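Local coordinates for cell divisionFtsK/SpoIIIE (Thermomonospora curvata, PDB 4NH0), which forms part of the ESX (type VII) secretion system as a multi-domain ATPase with weak intrinsic activity, and might be the translocase subunit that drives protein export, at residues E688-C693 with T896-R901; L683-E688 with E890-P895. One frame throughout, in Å; residues are numbered along the deposited sequence.

Contact 1 (E688-C693 with T896-R901); sequences EVQFYC and TAPPVR
The Y692 ring meets the 896-901 loop mainly at its hydroxyl end. The O of P898 lies at the ring edge, in the ring plane, and accepts a hydrogen bond from Y692 OH. The modelled OH to O separation of 2.4 Å is too short to take literally at this resolution. Further back on the ring, CG2 of V900 comes in obliquely and approaches Y692 CD2 at 3.5 Å. The two side chains slide past each other in opposite directions. With CG1 of V900 anti to the backbone N (chi1 171°), CG2 lies beside that N, anti to the carbonyl carbon, and is the branch that touches the tyrosine. V768, S712, F765 and T725 pack around the tyrosine.

Q690, two residues earlier, contributes its aliphatic part. Its CG lies 3.8 Å from P898 CD and 3.9 Å from A897 CB, and the Q690 and P898 side chains cross at about a right angle. The amide of Q690 is held elsewhere, with NE2 bonded to P686 O and OE1 to the backbone N of G766.

A phenylalanine in place of Y692 would probably leave the P898 carbonyl without its hydroxyl partner and weaken the hold on the loop.

In the fold, strand 689-694 runs between strands 767-772 and 710-714 of the second FtsK domain. The loop lies against one face of this sheet, where V900 also packs on S712 of strand 710-714 and on R724 and T725 of helix 719-742.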
ATOM      1  N   GLU A 688      20.415  -1.601  -6.278  1.00 60.88           N
ATOM      2  CA  GLU A 688      19.577  -0.710  -7.069  1.00 42.63           C
ATOM      3  C   GLU A 688      18.502  -0.052  -6.213  1.00 44.78           C
ATOM      4  O   GLU A 688      18.107   1.084  -6.468  1.00 49.27           O
ATOM      5  CB  GLU A 688      18.935  -1.473  -8.229  1.00 48.62           C
ATOM      6  CG  GLU A 688      19.919  -1.898  -9.307  1.00 60.17           C
ATOM      7  CD  GLU A 688      19.278  -2.754 -10.381  1.00 67.22           C
ATOM      8  OE1 GLU A 688      19.654  -2.606 -11.562  1.00 62.78           O
ATOM      9  OE2 GLU A 688      18.406  -3.581 -10.045  1.00 67.71           O
ATOM     10  N   VAL A 689      18.030  -0.771  -5.199  1.00 59.41           N
ATOM     11  CA  VAL A 689      17.034  -0.233  -4.279  1.00 48.92           C
ATOM     12  C   VAL A 689      17.385  -0.552  -2.829  1.00 46.94           C
ATOM     13  O   VAL A 689      17.993  -1.580  -2.538  1.00 55.59           O
ATOM     14  CB  VAL A 689      15.621  -0.778  -4.580  1.00 48.50           C
ATOM     15  CG1 VAL A 689      15.123  -0.267  -5.922  1.00 44.13           C
ATOM     16  CG2 VAL A 689      15.615  -2.295  -4.545  1.00 61.60           C
ATOM     17  N   GLN A 690      17.006   0.344  -1.922  1.00 48.88           N
ATOM     18  CA  GLN A 690      17.185   0.118  -0.493  1.00 42.68           C
ATOM     19  C   GLN A 690      15.939   0.557   0.267  1.00 45.87           C
ATOM     20  O   GLN A 690      15.285   1.526  -0.112  1.00 51.32           O
ATOM     21  CB  GLN A 690      18.414   0.862   0.033  1.00 48.38           C
ATOM     22  CG  GLN A 690      19.741   0.329  -0.480  1.00 37.42           C
ATOM     23  CD  GLN A 690      20.138   0.936  -1.806  1.00 51.96           C
ATOM     24  OE1 GLN A 690      19.910   2.119  -2.052  1.00 57.87           O
ATOM     25  NE2 GLN A 690      20.736   0.129  -2.671  1.00 60.94           N
ATOM     26  N   PHE A 691      15.614  -0.158   1.339  1.00 45.69           N
ATOM     27  CA  PHE A 691      14.411   0.134   2.111  1.00 42.39           C
ATOM     28  C   PHE A 691      14.722   0.363   3.584  1.00 41.74           C
ATOM     29  O   PHE A 691      15.448  -0.409   4.205  1.00 45.28           O
ATOM     30  CB  PHE A 691      13.397  -1.001   1.967  1.00 49.92           C
ATOM     31  CG  PHE A 691      12.981  -1.266   0.551  1.00 44.99           C
ATOM     32  CD1 PHE A 691      13.688  -2.158  -0.237  1.00 46.19           C
ATOM     33  CD2 PHE A 691      11.884  -0.623   0.006  1.00 34.68           C
ATOM     34  CE1 PHE A 691      13.307  -2.402  -1.541  1.00 51.99           C
ATOM     35  CE2 PHE A 691      11.500  -0.864  -1.297  1.00 48.55           C
ATOM     36  CZ  PHE A 691      12.213  -1.754  -2.071  1.00 54.72           C
ATOM     37  N   TYR A 692      14.165   1.435   4.135  1.00 36.96           N
ATOM     38  CA  TYR A 692      14.330   1.752   5.546  1.00 42.48           C
ATOM     39  C   TYR A 692      12.967   2.050   6.155  1.00 55.32           C
ATOM     40  O   TYR A 692      12.316   3.031   5.796  1.00 49.11           O
ATOM     41  CB  TYR A 692      15.292   2.925   5.722  1.00 35.41           C
ATOM     42  CG  TYR A 692      16.662   2.641   5.152  1.00 37.22           C
ATOM     43  CD1 TYR A 692      16.957   2.925   3.826  1.00 36.81           C
ATOM     44  CD2 TYR A 692      17.652   2.067   5.933  1.00 41.36           C
ATOM     45  CE1 TYR A 692      18.203   2.656   3.299  1.00 37.12           C
ATOM     46  CE2 TYR A 692      18.902   1.795   5.415  1.00 47.81           C
ATOM     47  CZ  TYR A 692      19.171   2.090   4.098  1.00 47.54           C
ATOM     48  OH  TYR A 692      20.414   1.820   3.580  1.00 63.89           O
ATOM     49  N   CYS A 693      12.540   1.194   7.075  1.00 55.20           N
ATOM     50  CA  CYS A 693      11.148   1.172   7.501  1.00 49.66           C
ATOM     51  C   CYS A 693      10.915   1.671   8.921  1.00 56.17           C
ATOM     52  O   CYS A 693      11.736   1.468   9.814  1.00 61.62           O
ATOM     53  CB  CYS A 693      10.595  -0.246   7.372  1.00 64.73           C
ATOM     54  SG  CYS A 693      10.931  -1.023   5.779  1.00 65.75           S
ATOM     55  N   THR A 896      25.011  -6.057   0.605  1.00 63.30           N
ATOM     56  CA  THR A 896      23.623  -5.853   0.998  1.00 58.74           C
ATOM     57  C   THR A 896      23.301  -4.370   1.127  1.00 59.45           C
ATOM     58  O   THR A 896      24.111  -3.517   0.768  1.00 58.97           O
ATOM     59  CB  THR A 896      23.307  -6.552   2.331  1.00 59.74           C
ATOM     60  OG1 THR A 896      24.107  -5.981   3.373  1.00 74.28           O
ATOM     61  CG2 THR A 896      23.599  -8.039   2.234  1.00 82.24           C
ATOM     62  N   ALA A 897      22.113  -4.069   1.639  1.00 60.21           N
ATOM     63  CA  ALA A 897      21.705  -2.688   1.855  1.00 58.20           C
ATOM     64  C   ALA A 897      22.453  -2.092   3.040  1.00 64.95           C
ATOM     65  O   ALA A 897      22.551  -2.722   4.092  1.00 70.85           O
ATOM     66  CB  ALA A 897      20.206  -2.604   2.075  1.00 63.04           C
ATOM     67  N   PRO A 898      22.987  -0.876   2.867  1.00 58.27           N
ATOM     68  CA  PRO A 898      23.735  -0.182   3.921  1.00 52.94           C
ATOM     69  C   PRO A 898      22.891   0.023   5.172  1.00 50.40           C
ATOM     70  O   PRO A 898      21.765   0.505   5.071  1.00 57.99           O
ATOM     71  CB  PRO A 898      24.093   1.159   3.274  1.00 46.54           C
ATOM     72  CG  PRO A 898      24.035   0.902   1.813  1.00 49.12           C
ATOM     73  CD  PRO A 898      22.933  -0.088   1.626  1.00 54.74           C
ATOM     74  N   PRO A 899      23.432  -0.340   6.342  1.00 47.86           N
ATOM     75  CA  PRO A 899      22.690  -0.235   7.598  1.00 57.16           C
ATOM     76  C   PRO A 899      22.589   1.202   8.085  1.00 48.21           C
ATOM     77  O   PRO A 899      23.345   2.057   7.630  1.00 49.06           O
ATOM     78  CB  PRO A 899      23.525  -1.077   8.560  1.00 68.69           C
ATOM     79  CG  PRO A 899      24.913  -0.902   8.061  1.00 48.77           C
ATOM     80  CD  PRO A 899      24.803  -0.833   6.557  1.00 47.24           C
ATOM     81  N   VAL A 900      21.659   1.460   8.996  1.00 50.66           N
ATOM     82  CA  VAL A 900      21.559   2.769   9.621  1.00 40.17           C
ATOM     83  C   VAL A 900      22.526   2.848  10.790  1.00 60.21           C
ATOM     84  O   VAL A 900      22.345   2.174  11.803  1.00 74.92           O
ATOM     85  CB  VAL A 900      20.132   3.064  10.109  1.00 55.10           C
ATOM     86  CG1 VAL A 900      20.108   4.335  10.939  1.00 55.00           C
ATOM     87  CG2 VAL A 900      19.186   3.180   8.931  1.00 54.88           C
ATOM     88  N   ARG A 901      23.565   3.661  10.639  1.00 55.85           N
ATOM     89  CA  ARG A 901      24.550   3.842  11.695  1.00 59.91           C
ATOM     90  C   ARG A 901      23.963   4.698  12.806  1.00 57.65           C
ATOM     91  O   ARG A 901      23.235   5.655  12.543  1.00 53.73           O
ATOM     92  CB  ARG A 901      25.825   4.472  11.137  1.00 58.82           C
ATOM     93  CG  ARG A 901      25.574   5.703  10.292  1.00 52.89           C
ATOM     94  CD  ARG A 901      26.704   5.952   9.314  1.00 47.45           C
ATOM     95  NE  ARG A 901      26.408   7.077   8.434  1.00 62.72           N
ATOM     96  CZ  ARG A 901      26.930   8.290   8.576  1.00 63.92           C
ATOM     97  NH1 ARG A 901      27.785   8.533   9.558  1.00 74.34           N
ATOM     98  NH2 ARG A 901      26.603   9.258   7.731  1.00 77.99           N
TER

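Contact 2 (L683-E688 with E890-P895); sequences LHTPQE and EAWHGP
W892 and P686 reach toward each other tip to tip, and the proline ring lies over a face of the indole. P686 CD sits 3.7 Å from the centroid of the six-membered ring and only 11° off its normal, which makes a CH-pi contact. P686 CG lies beside it, 3.9 Å from W892 NE1. The indole is sandwiched, because the backbone N of G894 lies over the opposite face, offset toward the rim. CG of W892, anti to its backbone N (chi1 176°), carries the indole out from the backbone toward P686.

T685 and Q687 flank the proline and both cross the indole at about a right angle. T685 CB approaches W892 CZ3 obliquely, at 3.7 Å. Q687 NE2 meets the indole edge in its plane, 3.8 Å from W892 CH2. The amide and indole planes are 59° apart. The Q687 chain, extended beyond CG, crosses the P895 ring obliquely. Its OE1 meets P895 CG at 3.2 Å, while NE2 is the amide atom turned to the indole.

W892 NE1 donates to P895 O over 3.2 Å. The donor stands above the carbonyl plane, and the bond ties the indole back to its own segment, three residues on. On the other side, the 685-688 turn is fixed by two bonds. E688 N donates to T685 O, and T685 N reaches E688 OE2 at 2.9 Å. That carboxylate oxygen also forms a salt bridge with R627.

The backbone angles of P686 and Q687 are those of a type I turn. This turn joins helix 669-683, which follows the P-loop, to strand 689-694. It is the return bend of the beta-alpha-beta crossover found in P-loop ATPase folds, here met by the chain leaving helix 877-891.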
ATOM      1  N   LEU A 683      12.292  -7.297  -8.743  1.00 63.19           N
ATOM      2  CA  LEU A 683      12.673  -6.733 -10.033  1.00 64.68           C
ATOM      3  C   LEU A 683      13.924  -5.870  -9.938  1.00 70.77           C
ATOM      4  O   LEU A 683      14.346  -5.267 -10.922  1.00 73.28           O
ATOM      5  CB  LEU A 683      11.521  -5.913 -10.615  1.00 69.65           C
ATOM      6  CG  LEU A 683      10.263  -6.696 -10.988  1.00 68.46           C
ATOM      7  CD1 LEU A 683       9.170  -5.760 -11.473  1.00 66.18           C
ATOM      8  CD2 LEU A 683      10.582  -7.739 -12.042  1.00 60.53           C
ATOM      9  N   HIS A 684      14.513  -5.808  -8.749  1.00 71.99           N
ATOM     10  CA  HIS A 684      15.709  -5.002  -8.541  1.00 62.81           C
ATOM     11  C   HIS A 684      16.698  -5.691  -7.613  1.00 67.83           C
ATOM     12  O   HIS A 684      16.319  -6.518  -6.785  1.00 71.86           O
ATOM     13  CB  HIS A 684      15.341  -3.631  -7.973  1.00 61.66           C
ATOM     14  CG  HIS A 684      14.356  -2.875  -8.808  1.00 59.25           C
ATOM     15  ND1 HIS A 684      13.002  -3.126  -8.771  1.00 69.41           N
ATOM     16  CD2 HIS A 684      14.529  -1.873  -9.701  1.00 60.87           C
ATOM     17  CE1 HIS A 684      12.382  -2.312  -9.608  1.00 71.12           C
ATOM     18  NE2 HIS A 684      13.287  -1.543 -10.185  1.00 63.08           N
ATOM     19  N   THR A 685      17.971  -5.343  -7.761  1.00 64.96           N
ATOM     20  CA  THR A 685      19.017  -5.853  -6.887  1.00 59.83           C
ATOM     21  C   THR A 685      19.184  -4.908  -5.701  1.00 65.43           C
ATOM     22  O   THR A 685      18.860  -3.727  -5.805  1.00 68.63           O
ATOM     23  CB  THR A 685      20.356  -6.003  -7.638  1.00 66.04           C
ATOM     24  OG1 THR A 685      20.888  -4.708  -7.939  1.00 61.24           O
ATOM     25  CG2 THR A 685      20.158  -6.778  -8.929  1.00 86.60           C
ATOM     26  N   PRO A 686      19.678  -5.426  -4.564  1.00 69.83           N
ATOM     27  CA  PRO A 686      19.891  -4.606  -3.364  1.00 58.22           C
ATOM     28  C   PRO A 686      20.807  -3.402  -3.589  1.00 58.32           C
ATOM     29  O   PRO A 686      20.830  -2.498  -2.758  1.00 60.06           O
ATOM     30  CB  PRO A 686      20.529  -5.591  -2.385  1.00 65.96           C
ATOM     31  CG  PRO A 686      20.009  -6.911  -2.806  1.00 66.80           C
ATOM     32  CD  PRO A 686      19.923  -6.853  -4.299  1.00 66.30           C
ATOM     33  N   GLN A 687      21.551  -3.397  -4.690  1.00 54.65           N
ATOM     34  CA  GLN A 687      22.391  -2.257  -5.037  1.00 58.04           C
ATOM     35  C   GLN A 687      21.610  -1.223  -5.838  1.00 69.73           C
ATOM     36  O   GLN A 687      22.082  -0.108  -6.054  1.00 75.17           O
ATOM     37  CB  GLN A 687      23.616  -2.711  -5.831  1.00 59.30           C
ATOM     38  CG  GLN A 687      24.667  -3.425  -5.006  1.00 63.28           C
ATOM     39  CD  GLN A 687      25.918  -3.729  -5.804  1.00 80.44           C
ATOM     40  OE1 GLN A 687      27.005  -3.254  -5.479  1.00 92.40           O
ATOM     41  NE2 GLN A 687      25.770  -4.524  -6.857  1.00 69.48           N
ATOM     42  N   GLU A 688      20.415  -1.601  -6.278  1.00 60.88           N
ATOM     43  CA  GLU A 688      19.577  -0.710  -7.069  1.00 42.63           C
ATOM     44  C   GLU A 688      18.502  -0.052  -6.213  1.00 44.78           C
ATOM     45  O   GLU A 688      18.107   1.084  -6.468  1.00 49.27           O
ATOM     46  CB  GLU A 688      18.935  -1.473  -8.229  1.00 48.62           C
ATOM     47  CG  GLU A 688      19.919  -1.898  -9.307  1.00 60.17           C
ATOM     48  CD  GLU A 688      19.278  -2.754 -10.381  1.00 67.22           C
ATOM     49  OE1 GLU A 688      19.654  -2.606 -11.562  1.00 62.78           O
ATOM     50  OE2 GLU A 688      18.406  -3.581 -10.045  1.00 67.71           O
ATOM     51  N   GLU A 890      19.310 -15.820  -0.367  1.00 88.10           N
ATOM     52  CA  GLU A 890      20.250 -16.871  -0.741  1.00 89.59           C
ATOM     53  C   GLU A 890      20.620 -16.809  -2.220  1.00 83.77           C
ATOM     54  O   GLU A 890      21.592 -17.429  -2.649  1.00 95.24           O
ATOM     55  CB  GLU A 890      19.667 -18.244  -0.405  1.00 94.95           C
ATOM     56  CG  GLU A 890      19.537 -18.509   1.086  1.00 98.65           C
ATOM     57  CD  GLU A 890      18.904 -19.853   1.386  1.00101.06           C
ATOM     58  OE1 GLU A 890      18.452 -20.526   0.436  1.00108.14           O
ATOM     59  OE2 GLU A 890      18.860 -20.239   2.574  1.00 90.31           O
ATOM     60  N   ALA A 891      19.842 -16.062  -2.994  1.00 77.03           N
ATOM     61  CA  ALA A 891      20.110 -15.909  -4.418  1.00 80.65           C
ATOM     62  C   ALA A 891      21.038 -14.729  -4.673  1.00 85.89           C
ATOM     63  O   ALA A 891      21.599 -14.591  -5.759  1.00 85.36           O
ATOM     64  CB  ALA A 891      18.814 -15.738  -5.185  1.00 77.23           C
ATOM     65  N   TRP A 892      21.196 -13.877  -3.664  1.00 88.80           N
ATOM     66  CA  TRP A 892      22.055 -12.706  -3.784  1.00 81.08           C
ATOM     67  C   TRP A 892      23.361 -12.895  -3.022  1.00 78.16           C
ATOM     68  O   TRP A 892      23.361 -13.072  -1.805  1.00 69.69           O
ATOM     69  CB  TRP A 892      21.334 -11.457  -3.279  1.00 74.58           C
ATOM     70  CG  TRP A 892      22.196 -10.238  -3.293  1.00 75.15           C
ATOM     71  CD1 TRP A 892      22.813  -9.658  -2.225  1.00 81.99           C
ATOM     72  CD2 TRP A 892      22.551  -9.453  -4.436  1.00 70.31           C
ATOM     73  NE1 TRP A 892      23.526  -8.556  -2.631  1.00 77.88           N
ATOM     74  CE2 TRP A 892      23.380  -8.409  -3.985  1.00 72.29           C
ATOM     75  CE3 TRP A 892      22.246  -9.531  -5.798  1.00 77.40           C
ATOM     76  CZ2 TRP A 892      23.908  -7.451  -4.847  1.00 77.68           C
ATOM     77  CZ3 TRP A 892      22.769  -8.579  -6.650  1.00 75.15           C
ATOM     78  CH2 TRP A 892      23.591  -7.553  -6.172  1.00 73.65           C
ATOM     79  N   HIS A 893      24.472 -12.848  -3.748  1.00 74.35           N
ATOM     80  CA  HIS A 893      25.785 -13.049  -3.150  1.00 78.48           C
ATOM     81  C   HIS A 893      26.675 -11.828  -3.345  1.00 75.90           C
ATOM     82  O   HIS A 893      27.795 -11.937  -3.842  1.00 87.02           O
ATOM     83  CB  HIS A 893      26.456 -14.287  -3.744  1.00 93.61           C
ATOM     84  CG  HIS A 893      25.602 -15.514  -3.694  1.00 94.52           C
ATOM     85  ND1 HIS A 893      25.495 -16.301  -2.568  1.00 98.88           N
ATOM     86  CD2 HIS A 893      24.811 -16.089  -4.631  1.00 97.98           C
ATOM     87  CE1 HIS A 893      24.677 -17.309  -2.813  1.00110.74           C
ATOM     88  NE2 HIS A 893      24.248 -17.203  -4.058  1.00109.88           N
ATOM     89  N   GLY A 894      26.168 -10.666  -2.951  1.00 71.99           N
ATOM     90  CA  GLY A 894      26.915  -9.429  -3.069  1.00 71.78           C
ATOM     91  C   GLY A 894      26.672  -8.515  -1.887  1.00 73.33           C
ATOM     92  O   GLY A 894      26.137  -8.947  -0.868  1.00 83.52           O
ATOM     93  N   PRO A 895      27.064  -7.240  -2.018  1.00 72.63           N
ATOM     94  CA  PRO A 895      26.868  -6.255  -0.949  1.00 72.39           C
ATOM     95  C   PRO A 895      25.391  -6.010  -0.666  1.00 57.95           C
ATOM     96  O   PRO A 895      24.617  -5.788  -1.596  1.00 64.53           O
ATOM     97  CB  PRO A 895      27.541  -4.996  -1.502  1.00 69.41           C
ATOM     98  CG  PRO A 895      27.527  -5.176  -2.977  1.00 60.87           C
ATOM     99  CD  PRO A 895      27.696  -6.646  -3.206  1.00 68.52           C
TER

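The two contacts are neighbours in the second FtsK domain, with centres 12 Å apart. They share E688 and touch through V689 CG2 and H684 CB, which are 3.7 Å apart. Along the chain, 683-688 runs directly into 688-693, and 890-895 into 896-901, some 200 residues later. In each of the two runs of chain, contact 2 comes before contact 1. Contact 2 lies at the turn before strand 689-694. Contact 1 follows on that strand. The chain that leaves helix 877-891 is thus laid along the domain before it continues to strand 907-908 of the third domain's sheet. This arrangement is consistent with the rigid cytoplasmic assembly, whose FtsK domains are joined by short linkers.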